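Local coordinates for beta-fructofuranosidase, insoluble isoenzyme CWINV1 (Arabidopsis thaliana, PDB 2OXB), which hydrolyses sucrose and 1-kestose and, less readily, neokestose and levan, releasing terminal non-reducing beta-D-fructofuranoside residues, at residues E370-V375 against D522-N527; V425-F430 against L473-L478. The protein carries 1 engineered substitution. All coordinates share one frame; numbering follows the deposited sequence.

Interaction 1: E370-V375 against D522-N527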
loop_
_atom_site.group_PDB
_atom_site.type_symbol
_atom_site.label_atom_id
_atom_site.label_comp_id
_atom_site.label_asym_id
_atom_site.label_seq_id
_atom_site.Cartn_x
_atom_site.Cartn_y
_atom_site.Cartn_z
ATOM N N GLU A 370 16.131 -10.134 5.704
ATOM C CA GLU A 370 15.746 -9.735 7.047
ATOM C C GLU A 370 17.004 -9.602 7.923
ATOM O O GLU A 370 17.748 -10.563 8.111
ATOM C CB GLU A 370 14.755 -10.764 7.612
ATOM C CG GLU A 370 14.010 -10.313 8.850
ATOM C CD GLU A 370 12.853 -11.230 9.213
ATOM O OE1 GLU A 370 12.058 -11.571 8.307
ATOM O OE2 GLU A 370 12.723 -11.606 10.406
ATOM N N VAL A 371 17.245 -8.398 8.435
ATOM C CA VAL A 371 18.426 -8.124 9.261
ATOM C C VAL A 371 18.045 -7.513 10.608
ATOM O O VAL A 371 16.962 -6.946 10.775
ATOM C CB VAL A 371 19.390 -7.117 8.558
ATOM C CG1 VAL A 371 20.776 -7.196 9.168
ATOM C CG2 VAL A 371 19.433 -7.381 7.065
ATOM N N LEU A 372 18.953 -7.626 11.566
ATOM C CA LEU A 372 18.746 -7.061 12.889
ATOM C C LEU A 372 20.062 -6.381 13.245
ATOM O O LEU A 372 20.987 -7.020 13.739
ATOM C CB LEU A 372 18.402 -8.167 13.894
ATOM C CG LEU A 372 16.997 -8.139 14.531
ATOM C CD1 LEU A 372 15.916 -8.316 13.475
ATOM C CD2 LEU A 372 16.892 -9.248 15.582
ATOM N N PHE A 373 20.147 -5.085 12.962
ATOM C CA PHE A 373 21.358 -4.323 13.230
ATOM C C PHE A 373 21.461 -3.904 14.691
ATOM O O PHE A 373 20.458 -3.575 15.329
ATOM C CB PHE A 373 21.412 -3.073 12.351
ATOM C CG PHE A 373 21.537 -3.356 10.878
ATOM C CD1 PHE A 373 22.728 -3.818 10.341
ATOM C CD2 PHE A 373 20.467 -3.105 10.017
ATOM C CE1 PHE A 373 22.854 -4.020 8.964
ATOM C CE2 PHE A 373 20.580 -3.302 8.646
ATOM C CZ PHE A 373 21.772 -3.758 8.119
ATOM N N LYS A 374 22.687 -3.917 15.211
ATOM C CA LYS A 374 22.967 -3.539 16.593
ATOM C C LYS A 374 23.926 -2.366 16.575
ATOM O O LYS A 374 24.984 -2.432 15.958
ATOM C CB LYS A 374 23.590 -4.720 17.344
ATOM C CG LYS A 374 24.316 -4.362 18.636
ATOM C CD LYS A 374 24.978 -5.606 19.263
ATOM C CE LYS A 374 25.978 -5.244 20.376
ATOM N NZ LYS A 374 27.157 -4.467 19.863
ATOM N N VAL A 375 23.543 -1.289 17.246
ATOM C CA VAL A 375 24.368 -0.095 17.294
ATOM C C VAL A 375 24.912 0.147 18.699
ATOM O O VAL A 375 24.146 0.343 19.647
ATOM C CB VAL A 375 23.560 1.156 16.859
ATOM C CG1 VAL A 375 24.380 2.424 17.080
ATOM C CG2 VAL A 375 23.160 1.035 15.413
ATOM N N ASP A 522 27.176 -3.599 14.131
ATOM C CA ASP A 522 27.201 -5.070 14.137
ATOM C C ASP A 522 25.924 -5.741 13.609
ATOM O O ASP A 522 24.813 -5.214 13.740
ATOM C CB ASP A 522 27.496 -5.594 15.551
ATOM C CG ASP A 522 28.981 -5.555 15.898
ATOM O OD1 ASP A 522 29.803 -6.073 15.109
ATOM O OD2 ASP A 522 29.331 -5.023 16.968
ATOM N N VAL A 523 26.098 -6.910 13.001
ATOM C CA VAL A 523 24.979 -7.684 12.469
ATOM C C VAL A 523 24.663 -8.748 13.513
ATOM O O VAL A 523 25.355 -9.751 13.618
ATOM C CB VAL A 523 25.351 -8.362 11.116
ATOM C CG1 VAL A 523 24.115 -8.997 10.484
ATOM C CG2 VAL A 523 25.936 -7.322 10.164
ATOM N N LEU A 524 23.627 -8.510 14.301
ATOM C CA LEU A 524 23.243 -9.443 15.342
ATOM C C LEU A 524 22.745 -10.740 14.724
ATOM O O LEU A 524 22.880 -11.817 15.301
ATOM C CB LEU A 524 22.139 -8.834 16.192
ATOM C CG LEU A 524 21.810 -9.576 17.478
ATOM C CD1 LEU A 524 22.906 -9.342 18.499
ATOM C CD2 LEU A 524 20.475 -9.081 17.997
ATOM N N ASN A 525 22.172 -10.617 13.533
ATOM C CA ASN A 525 21.617 -11.749 12.814
ATOM C C ASN A 525 21.135 -11.278 11.441
ATOM O O ASN A 525 20.921 -10.083 11.225
ATOM C CB ASN A 525 20.441 -12.317 13.608
ATOM C CG ASN A 525 19.973 -13.643 13.080
ATOM O OD1 ASN A 525 18.973 -14.184 13.541
ATOM N ND2 ASN A 525 20.702 -14.184 12.111
ATOM N N LEU A 526 20.971 -12.218 10.514
ATOM C CA LEU A 526 20.493 -11.903 9.160
ATOM C C LEU A 526 20.106 -13.186 8.427
ATOM O O LEU A 526 20.918 -14.099 8.273
ATOM C CB LEU A 526 21.566 -11.129 8.358
ATOM C CG LEU A 526 21.509 -11.040 6.821
ATOM C CD1 LEU A 526 20.142 -10.584 6.358
ATOM C CD2 LEU A 526 22.581 -10.077 6.323
ATOM N N ASN A 527 18.852 -13.252 7.993
ATOM C CA ASN A 527 18.359 -14.415 7.279
ATOM C C ASN A 527 17.799 -14.044 5.908
ATOM O O ASN A 527 16.906 -13.204 5.772
ATOM C CB ASN A 527 17.287 -15.156 8.101
ATOM C CG ASN A 527 17.847 -15.817 9.357
ATOM O OD1 ASN A 527 17.198 -16.668 9.966
ATOM N ND2 ASN A 527 19.050 -15.423 9.750
#
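V371 sends its two methyl groups to different partners on the neighbouring strand. With CG1 anti to the backbone N (chi1 -161°), V371 CG1 meets V523 CG1 at 4.0 Å, while V371 CG2 lies 3.4 Å from L526 CD1. The same CG1 also sits over the centre of the F373 ring, 3.7 Å above its plane. V371, F373, V523 and L526 all point to this one apolar face.

Behind these side chains the backbones pair antiparallel. At one end K374 and D522 form a hydrogen-bonded pair: K374 N donates to D522 O at 2.9 Å, and D522 N returns a nearly straight bond (168°) to K374 O at 3.1 Å. At the other end N527 N donates to E370 O. Between them V371 faces L526 and F373 faces V523, but two residues, L524 and N525, stand opposite the single L372. This is a beta bulge, across which L524 N still reaches L372 O at 3.1 Å.

On the other face K374 and D522 lie side by side, pointing the same way, and the lysine, bent at its last torsion, brings NZ to 3.7 Å from D522 OD2, a long salt bridge. R376 offers that carboxylate a second, weak ion pair. Further out, N345 OD1 on strand 344-351 accepts a hydrogen bond from N525 ND2 and a weak one from N527 ND2.

The apolar face turns to the opposite sheet of the C-terminal beta-sandwich, where V371 touches L411 and F373 makes an edge-to-face stack with F409. Backbone bonds thus carry the pairing through the bulge; the charged pair, long and partly exposed, is likely to add little to the strength of the join.

Interaction 2: V425-F430 against L473-L478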
loop_
_atom_site.group_PDB
_atom_site.type_symbol
_atom_site.label_atom_id
_atom_site.label_comp_id
_atom_site.label_asym_id
_atom_site.label_seq_id
_atom_site.Cartn_x
_atom_site.Cartn_y
_atom_site.Cartn_z
ATOM N N VAL A 425 18.754 0.237 0.497
ATOM C CA VAL A 425 17.875 0.666 1.566
ATOM C C VAL A 425 18.734 0.570 2.824
ATOM O O VAL A 425 19.408 -0.441 3.053
ATOM C CB VAL A 425 16.674 -0.265 1.689
ATOM C CG1 VAL A 425 15.855 0.096 2.909
ATOM C CG2 VAL A 425 15.834 -0.179 0.419
ATOM N N TYR A 426 18.725 1.616 3.637
ATOM C CA TYR A 426 19.541 1.603 4.831
ATOM C C TYR A 426 18.998 2.521 5.908
ATOM O O TYR A 426 17.921 3.100 5.762
ATOM C CB TYR A 426 20.959 2.014 4.456
ATOM C CG TYR A 426 21.024 3.345 3.751
ATOM C CD1 TYR A 426 20.809 4.529 4.446
ATOM C CD2 TYR A 426 21.279 3.421 2.386
ATOM C CE1 TYR A 426 20.849 5.759 3.807
ATOM C CE2 TYR A 426 21.317 4.652 1.726
ATOM C CZ TYR A 426 21.101 5.818 2.446
ATOM O OH TYR A 426 21.135 7.039 1.813
ATOM N N PHE A 427 19.771 2.641 6.982
ATOM C CA PHE A 427 19.438 3.467 8.138
ATOM C C PHE A 427 20.514 4.507 8.418
ATOM O O PHE A 427 21.662 4.355 7.998
ATOM C CB PHE A 427 19.319 2.607 9.392
ATOM C CG PHE A 427 18.101 1.744 9.425
ATOM C CD1 PHE A 427 16.834 2.320 9.502
ATOM C CD2 PHE A 427 18.213 0.355 9.409
ATOM C CE1 PHE A 427 15.696 1.530 9.567
ATOM C CE2 PHE A 427 17.076 -0.451 9.474
ATOM C CZ PHE A 427 15.816 0.141 9.553
ATOM N N ARG A 428 20.118 5.559 9.139
ATOM C CA ARG A 428 20.996 6.648 9.579
ATOM C C ARG A 428 20.434 7.134 10.914
ATOM O O ARG A 428 19.277 7.530 10.991
ATOM C CB ARG A 428 20.977 7.796 8.589
ATOM C CG ARG A 428 21.845 7.613 7.387
ATOM C CD ARG A 428 21.257 8.436 6.279
ATOM N NE ARG A 428 22.138 8.560 5.133
ATOM C CZ ARG A 428 23.029 9.523 4.998
ATOM N NH1 ARG A 428 23.153 10.442 5.942
ATOM N NH2 ARG A 428 23.777 9.574 3.912
ATOM N N ILE A 429 21.248 7.090 11.966
ATOM C CA ILE A 429 20.802 7.518 13.293
ATOM C C ILE A 429 21.405 8.862 13.697
ATOM O O ILE A 429 22.608 9.087 13.586
ATOM C CB ILE A 429 21.191 6.494 14.412
ATOM C CG1 ILE A 429 20.681 5.087 14.081
ATOM C CG2 ILE A 429 20.655 6.971 15.757
ATOM C CD1 ILE A 429 19.184 4.955 13.974
ATOM N N PHE A 430 20.552 9.743 14.188
ATOM C CA PHE A 430 20.984 11.042 14.647
ATOM C C PHE A 430 20.267 11.316 15.958
ATOM O O PHE A 430 19.353 10.577 16.341
ATOM C CB PHE A 430 20.632 12.115 13.620
ATOM C CG PHE A 430 21.319 11.931 12.298
ATOM C CD1 PHE A 430 22.709 11.930 12.220
ATOM C CD2 PHE A 430 20.579 11.753 11.133
ATOM C CE1 PHE A 430 23.354 11.752 11.006
ATOM C CE2 PHE A 430 21.213 11.575 9.913
ATOM C CZ PHE A 430 22.606 11.574 9.845
ATOM N N LEU A 473 18.016 -2.612 15.395
ATOM C CA LEU A 473 17.107 -2.139 14.365
ATOM C C LEU A 473 16.827 -3.208 13.321
ATOM O O LEU A 473 17.743 -3.789 12.734
ATOM C CB LEU A 473 17.659 -0.891 13.676
ATOM C CG LEU A 473 19.055 -0.417 14.068
ATOM C CD1 LEU A 473 19.568 0.478 12.962
ATOM C CD2 LEU A 473 19.037 0.305 15.412
ATOM N N SER A 474 15.539 -3.454 13.103
ATOM C CA SER A 474 15.077 -4.433 12.131
ATOM C C SER A 474 14.939 -3.769 10.767
ATOM O O SER A 474 14.890 -2.536 10.664
ATOM C CB SER A 474 13.713 -5.012 12.540
ATOM O OG SER A 474 13.803 -5.816 13.699
ATOM N N LEU A 475 14.874 -4.605 9.733
ATOM C CA LEU A 475 14.723 -4.169 8.350
ATOM C C LEU A 475 14.520 -5.411 7.494
ATOM O O LEU A 475 15.396 -6.267 7.404
ATOM C CB LEU A 475 15.967 -3.411 7.878
ATOM C CG LEU A 475 15.999 -3.021 6.394
ATOM C CD1 LEU A 475 14.792 -2.173 6.050
ATOM C CD2 LEU A 475 17.276 -2.277 6.098
ATOM N N ARG A 476 13.355 -5.519 6.881
ATOM C CA ARG A 476 13.071 -6.668 6.056
ATOM C C ARG A 476 13.051 -6.217 4.618
ATOM O O ARG A 476 12.847 -5.045 4.339
ATOM C CB ARG A 476 11.728 -7.263 6.447
ATOM C CG ARG A 476 11.369 -8.493 5.681
ATOM C CD ARG A 476 10.149 -9.116 6.287
ATOM N NE ARG A 476 9.514 -10.024 5.357
ATOM C CZ ARG A 476 8.328 -10.569 5.558
ATOM N NH1 ARG A 476 7.650 -10.299 6.664
ATOM N NH2 ARG A 476 7.817 -11.371 4.637
ATOM N N ALA A 477 13.269 -7.146 3.701
ATOM C CA ALA A 477 13.272 -6.795 2.299
ATOM C C ALA A 477 12.706 -7.899 1.427
ATOM O O ALA A 477 13.307 -8.955 1.297
ATOM C CB ALA A 477 14.684 -6.478 1.864
ATOM N N LEU A 478 11.536 -7.667 0.854
ATOM C CA LEU A 478 10.957 -8.640 -0.050
ATOM C C LEU A 478 11.714 -8.370 -1.334
ATOM O O LEU A 478 11.842 -7.208 -1.738
ATOM C CB LEU A 478 9.488 -8.349 -0.302
ATOM C CG LEU A 478 8.419 -8.757 0.703
ATOM C CD1 LEU A 478 8.433 -10.269 0.869
ATOM C CD2 LEU A 478 8.656 -8.048 2.018
#
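F427 carries the apolar contact, its ring meeting two leucines of strand 473-480. L473 CD1 lies 3.8 Å from F427 CD2, and L475 CB 3.5 Å from F427 CE2, both approaching the ring obliquely. The phenylalanine slides past each leucine in the opposite direction, a placement that begins with CG anti to the carbonyl carbon (chi1 -72°). Two residues before F427, on the same face, V425 crosses L475 obliquely, V425 CG1 to L475 CD1 at 4.0 Å.

Polar contact is confined to the ring's edge: S474 O lies near the ring plane, beside CZ and CE2. The serine OG is hydrogen-bonded to K490 NZ instead.

No hydrogen bond joins the segments. Their axes come no closer than 9.0 Å, as befits strands from the two facing sheets of a beta-sandwich, with M443 and F409 among the neighbours that extend the packing. An alanine in place of F427 would probably leave L473 CD1 and the CB and CD2 of L475 without the ring they pack on, opening a gap between the sheets. Cohesion here therefore depends on the shape and burial of hydrocarbon groups, with no directional bond to fix the spacing.

In the fold
The two contacts illustrate two ways in which a beta-sandwich is held together. Interaction 1 joins neighbouring strands within one sheet; interaction 2 joins the faces of two sheets. No strand is common to both, but 367-374 lies between 521-530 and 473-480 in one antiparallel sheet, and V371 and F373 are backbone-bonded to L475 and L473. F409 of the facing sheet touches residues of both contacts. Interaction 1 is partly buried, apolar on its inner face and mixed on the other, where leucines sit among charged and amide side chains, whereas interaction 2 is buried and almost wholly hydrocarbon. Both lie in the C-terminal domain, away from the substrate-binding residues.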